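Local coordinates for protein SusD homolog (Bacteroides ovatus, PDB 4F53) that probably binds mucin O-glycans at the cell surface as a SusD-family outer-membrane lipoprotein with a TPR-like helical fold, at residues Y78-N90 and E473-Y485. Residues are numbered along the deposited sequence; the frame is centred on the assembly and turned at random. Where two conformers were deposited one is given.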
# COMPACT_ATOMS: atom_id res chain seq x y z
N TYR A 78 1.95 11.80 -13.59
CA TYR A 78 2.97 12.64 -12.94
C TYR A 78 2.73 14.14 -13.08
O TYR A 78 3.66 14.91 -12.90
CB TYR A 78 4.40 12.28 -13.44
CG TYR A 78 4.67 10.79 -13.46
CD1 TYR A 78 4.50 10.00 -12.33
CD2 TYR A 78 5.07 10.15 -14.64
CE1 TYR A 78 4.73 8.62 -12.35
CE2 TYR A 78 5.31 8.77 -14.67
CZ TYR A 78 5.19 8.02 -13.52
OH TYR A 78 5.49 6.69 -13.54
N ASN A 79 1.48 14.54 -13.30
CA ASN A 79 1.13 15.96 -13.40
C ASN A 79 -0.13 16.26 -12.54
O ASN A 79 -1.06 16.90 -13.04
CB ASN A 79 0.92 16.37 -14.89
CG ASN A 79 -0.21 15.66 -15.61
OD1 ASN A 79 -0.68 14.59 -15.21
ND2 ASN A 79 -0.68 16.23 -16.70
N PRO A 80 -0.21 15.87 -11.23
CA PRO A 80 -1.42 16.21 -10.45
C PRO A 80 -1.49 17.71 -10.20
O PRO A 80 -0.47 18.38 -10.24
CB PRO A 80 -1.21 15.44 -9.14
CG PRO A 80 0.28 15.37 -9.00
CD PRO A 80 0.79 15.17 -10.39
N SER A 81 -2.69 18.24 -9.95
CA SER A 81 -2.85 19.67 -9.68
C SER A 81 -2.28 20.00 -8.29
O SER A 81 -2.02 19.08 -7.51
CB SER A 81 -4.33 20.04 -9.75
OG SER A 81 -5.03 19.34 -8.73
N ASP A 82 -2.10 21.28 -7.97
CA ASP A 82 -1.64 21.72 -6.66
C ASP A 82 -2.59 21.20 -5.55
O ASP A 82 -2.10 20.75 -4.52
CB ASP A 82 -1.49 23.25 -6.62
CG ASP A 82 -0.16 23.78 -7.15
OD1 ASP A 82 0.82 22.99 -7.24
OD2 ASP A 82 -0.07 25.00 -7.41
N ASP A 83 -3.92 21.17 -5.81
CA ASP A 83 -4.93 20.65 -4.87
C ASP A 83 -4.75 19.16 -4.59
O ASP A 83 -4.89 18.75 -3.44
CB ASP A 83 -6.36 20.90 -5.37
CG ASP A 83 -6.72 22.37 -5.61
OD1 ASP A 83 -6.13 23.25 -4.93
OD2 ASP A 83 -7.61 22.63 -6.46
N TRP A 84 -4.43 18.36 -5.62
CA TRP A 84 -4.19 16.92 -5.46
C TRP A 84 -2.89 16.65 -4.71
O TRP A 84 -2.77 15.64 -4.01
CB TRP A 84 -4.13 16.21 -6.83
CG TRP A 84 -5.46 15.97 -7.49
CD1 TRP A 84 -6.56 16.79 -7.48
CD2 TRP A 84 -5.79 14.86 -8.35
NE1 TRP A 84 -7.56 16.25 -8.26
CE2 TRP A 84 -7.11 15.07 -8.81
CE3 TRP A 84 -5.09 13.73 -8.80
CZ2 TRP A 84 -7.75 14.18 -9.68
CZ3 TRP A 84 -5.72 12.85 -9.65
CH2 TRP A 84 -7.03 13.09 -10.10
N LYS A 85 -1.90 17.53 -4.87
CA LYS A 85 -0.60 17.39 -4.22
C LYS A 85 -0.68 17.73 -2.71
O LYS A 85 0.18 17.29 -1.95
CB LYS A 85 0.45 18.24 -4.92
CG LYS A 85 0.83 17.65 -6.27
CD LYS A 85 2.07 18.27 -6.87
CE LYS A 85 1.76 19.43 -7.76
NZ LYS A 85 3.01 19.97 -8.35
N LYS A 86 -1.73 18.44 -2.29
CA LYS A 86 -1.90 18.83 -0.89
C LYS A 86 -2.52 17.69 -0.04
O LYS A 86 -2.11 17.48 1.11
CB LYS A 86 -2.78 20.09 -0.82
CG LYS A 86 -2.80 20.80 0.51
CD LYS A 86 -3.48 22.15 0.39
CE LYS A 86 -3.56 22.92 1.70
NZ LYS A 86 -4.64 22.40 2.59
N ILE A 87 -3.48 16.96 -0.60
CA ILE A 87 -4.27 15.94 0.09
C ILE A 87 -3.42 14.81 0.74
O ILE A 87 -3.69 14.57 1.92
CB ILE A 87 -5.40 15.40 -0.84
CG1 ILE A 87 -6.33 16.57 -1.22
CG2 ILE A 87 -6.22 14.25 -0.16
CD1 ILE A 87 -7.15 16.35 -2.45
N PRO A 88 -2.41 14.12 0.09
CA PRO A 88 -1.71 13.03 0.80
C PRO A 88 -0.76 13.47 1.91
O PRO A 88 -0.14 12.61 2.56
CB PRO A 88 -0.92 12.33 -0.32
CG PRO A 88 -1.51 12.82 -1.60
CD PRO A 88 -1.93 14.21 -1.30
N PHE A 89 -0.62 14.80 2.14
CA PHE A 89 0.24 15.32 3.19
C PHE A 89 -0.62 15.95 4.28
O PHE A 89 -0.83 15.33 5.32
CB PHE A 89 1.27 16.32 2.61
CG PHE A 89 2.43 16.67 3.53
CD1 PHE A 89 3.19 15.68 4.15
CD2 PHE A 89 2.80 18.00 3.73
CE1 PHE A 89 4.26 16.01 4.98
CE2 PHE A 89 3.88 18.32 4.55
CZ PHE A 89 4.61 17.33 5.17
N ASN A 90 -1.18 17.14 3.99
CA ASN A 90 -1.98 17.97 4.89
C ASN A 90 -3.20 17.28 5.46
O ASN A 90 -3.46 17.46 6.64
CB ASN A 90 -2.43 19.27 4.19
CG ASN A 90 -1.31 20.25 3.95
OD1 ASN A 90 -0.44 20.04 3.09
ND2 ASN A 90 -1.29 21.34 4.70
N GLU A 473 11.82 3.77 -13.36
CA GLU A 473 11.74 4.01 -11.92
C GLU A 473 10.34 4.36 -11.42
O GLU A 473 9.99 3.98 -10.31
CB GLU A 473 12.66 5.19 -11.54
CG GLU A 473 14.14 4.88 -11.64
CD GLU A 473 14.76 4.75 -10.28
OE1 GLU A 473 14.89 5.78 -9.57
OE2 GLU A 473 15.08 3.60 -9.89
N GLY A 474 9.61 5.16 -12.19
CA GLY A 474 8.31 5.68 -11.79
C GLY A 474 8.45 6.69 -10.66
O GLY A 474 9.55 7.18 -10.40
N ALA A 475 7.35 7.04 -10.01
CA ALA A 475 7.38 7.99 -8.88
C ALA A 475 8.02 7.31 -7.65
O ALA A 475 7.65 6.21 -7.27
CB ALA A 475 5.96 8.46 -8.57
N ARG A 476 9.00 7.97 -7.06
CA ARG A 476 9.77 7.47 -5.92
C ARG A 476 9.27 8.10 -4.64
O ARG A 476 9.54 7.61 -3.54
CB ARG A 476 11.27 7.74 -6.11
CG ARG A 476 11.83 7.27 -7.46
CD ARG A 476 11.45 5.82 -7.76
NE ARG A 476 12.11 4.90 -6.85
CZ ARG A 476 12.19 3.59 -7.04
NH1 ARG A 476 11.58 3.03 -8.08
NH2 ARG A 476 12.88 2.84 -6.21
N ARG A 477 8.53 9.20 -4.79
CA ARG A 477 7.95 9.94 -3.68
C ARG A 477 7.02 11.01 -4.24
O ARG A 477 6.86 11.12 -5.46
CB ARG A 477 9.08 10.57 -2.80
CG ARG A 477 9.83 11.69 -3.50
CD ARG A 477 10.88 12.34 -2.63
NE ARG A 477 10.34 13.19 -1.57
CZ ARG A 477 10.11 14.49 -1.66
NH1 ARG A 477 10.28 15.13 -2.81
NH2 ARG A 477 9.65 15.16 -0.60
N MSE A 478 6.42 11.79 -3.35
CA MSE A 478 5.62 12.95 -3.71
C MSE A 478 6.39 14.18 -3.27
O MSE A 478 7.04 14.13 -2.22
CB MSE A 478 4.22 12.91 -3.05
CG MSE A 478 3.32 11.83 -3.65
SE MSE A 478 2.74 12.20 -5.46
CE MSE A 478 1.72 13.86 -5.17
N PRO A 479 6.34 15.28 -4.06
CA PRO A 479 7.01 16.51 -3.61
C PRO A 479 6.17 17.20 -2.53
O PRO A 479 4.96 17.01 -2.48
CB PRO A 479 7.09 17.35 -4.89
CG PRO A 479 5.93 16.91 -5.72
CD PRO A 479 5.60 15.49 -5.32
N TYR A 480 6.81 18.00 -1.68
CA TYR A 480 6.09 18.72 -0.62
C TYR A 480 5.11 19.72 -1.22
O TYR A 480 5.46 20.38 -2.20
CB TYR A 480 7.07 19.45 0.33
CG TYR A 480 7.98 18.52 1.11
CD1 TYR A 480 7.45 17.51 1.91
CD2 TYR A 480 9.36 18.67 1.07
CE1 TYR A 480 8.28 16.65 2.63
CE2 TYR A 480 10.20 17.82 1.79
CZ TYR A 480 9.65 16.80 2.56
OH TYR A 480 10.45 15.95 3.27
N PRO A 481 3.89 19.87 -0.66
CA PRO A 481 2.95 20.88 -1.19
C PRO A 481 3.57 22.30 -1.17
O PRO A 481 4.25 22.67 -0.21
CB PRO A 481 1.74 20.78 -0.24
CG PRO A 481 1.82 19.40 0.34
CD PRO A 481 3.31 19.14 0.49
N THR A 482 3.33 23.08 -2.27
CA THR A 482 3.85 24.44 -2.47
C THR A 482 3.46 25.36 -1.29
O THR A 482 4.24 26.24 -0.93
CB THR A 482 3.40 25.00 -3.84
OG1 THR A 482 3.82 26.36 -3.96
CG2 THR A 482 1.89 24.89 -4.10
N ASP A 483 2.26 25.16 -0.71
CA ASP A 483 1.72 25.96 0.41
C ASP A 483 2.54 25.82 1.67
O ASP A 483 2.53 26.74 2.49
CB ASP A 483 0.26 25.55 0.72
CG ASP A 483 -0.81 26.16 -0.17
OD1 ASP A 483 -0.60 27.29 -0.65
OD2 ASP A 483 -1.89 25.53 -0.33
N GLU A 484 3.23 24.68 1.84
CA GLU A 484 4.08 24.43 3.01
C GLU A 484 5.35 25.27 2.92
O GLU A 484 5.83 25.74 3.95
CB GLU A 484 4.36 22.94 3.21
CG GLU A 484 3.13 22.15 3.64
CD GLU A 484 2.27 22.80 4.72
OE1 GLU A 484 2.81 23.11 5.81
OE2 GLU A 484 1.07 23.03 4.46
N TYR A 485 5.83 25.56 1.70
CA TYR A 485 6.97 26.46 1.48
C TYR A 485 6.58 27.89 1.86
O TYR A 485 7.45 28.68 2.22
CB TYR A 485 7.40 26.44 0.01
CG TYR A 485 8.31 25.31 -0.40
CD1 TYR A 485 7.78 24.08 -0.79
CD2 TYR A 485 9.68 25.50 -0.53
CE1 TYR A 485 8.61 23.06 -1.26
CE2 TYR A 485 10.52 24.47 -0.95
CZ TYR A 485 9.98 23.26 -1.32
OH TYR A 485 10.81 22.28 -1.80
O HOH W 1 5.09 5.73 -10.92
O HOH W 2 0.77 21.64 -3.78
O HOH W 3 2.39 16.02 -2.66
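Phe89 and Pro481 meet where the kinked first turns of helix 82-106, in the TPR-like helical fold of this SusD homolog, receive a loop carrying Pro479 and Pro481, from late in the chain. The contact is a worked example of how side chains and bridging waters join a kinked helix start to a segment far away in sequence. Phe89 illustrates the apolar part. Its CB lies 3.9 Å from Pro481 CG, and with CG anti to the backbone N (chi1 -166°) the Phe89 and Pro481 side chains cross at about a right angle. Phe89 CG also faces Pro481 CD, CD2 rests 3.5 Å from that same Pro481 CD, CE2 has Glu484 CG at the ring edge, and CZ reaches Tyr480 CD1 at 4.3 Å, the two aromatic planes being oblique at 48°. Val127 of helix 110-131 also packs against this phenylalanine. Farther along, the selenomethionine at position 478 brings its bent chain to Lys85, Met478 CE lying 4.0 Å from Lys85 CG.

Water bridges the two segments: one molecule donates to both Lys85 O and Pro479 O, backbone to backbone, while another links the Tyr78 hydroxyl to Ala475 N, from which it accepts. At the opposite end of the contact, Asn90 turns its amide toward Glu484. OD1 is buried beside Pro481 CG without a hydrogen-bonding partner, whereas ND2 donates to the carboxylate. That bond is nearly straight (168°) and lies in the amide plane, yet Asn90 ND2 approaches Glu484 OE2, 2.9 Å away, from above the carboxylate plane.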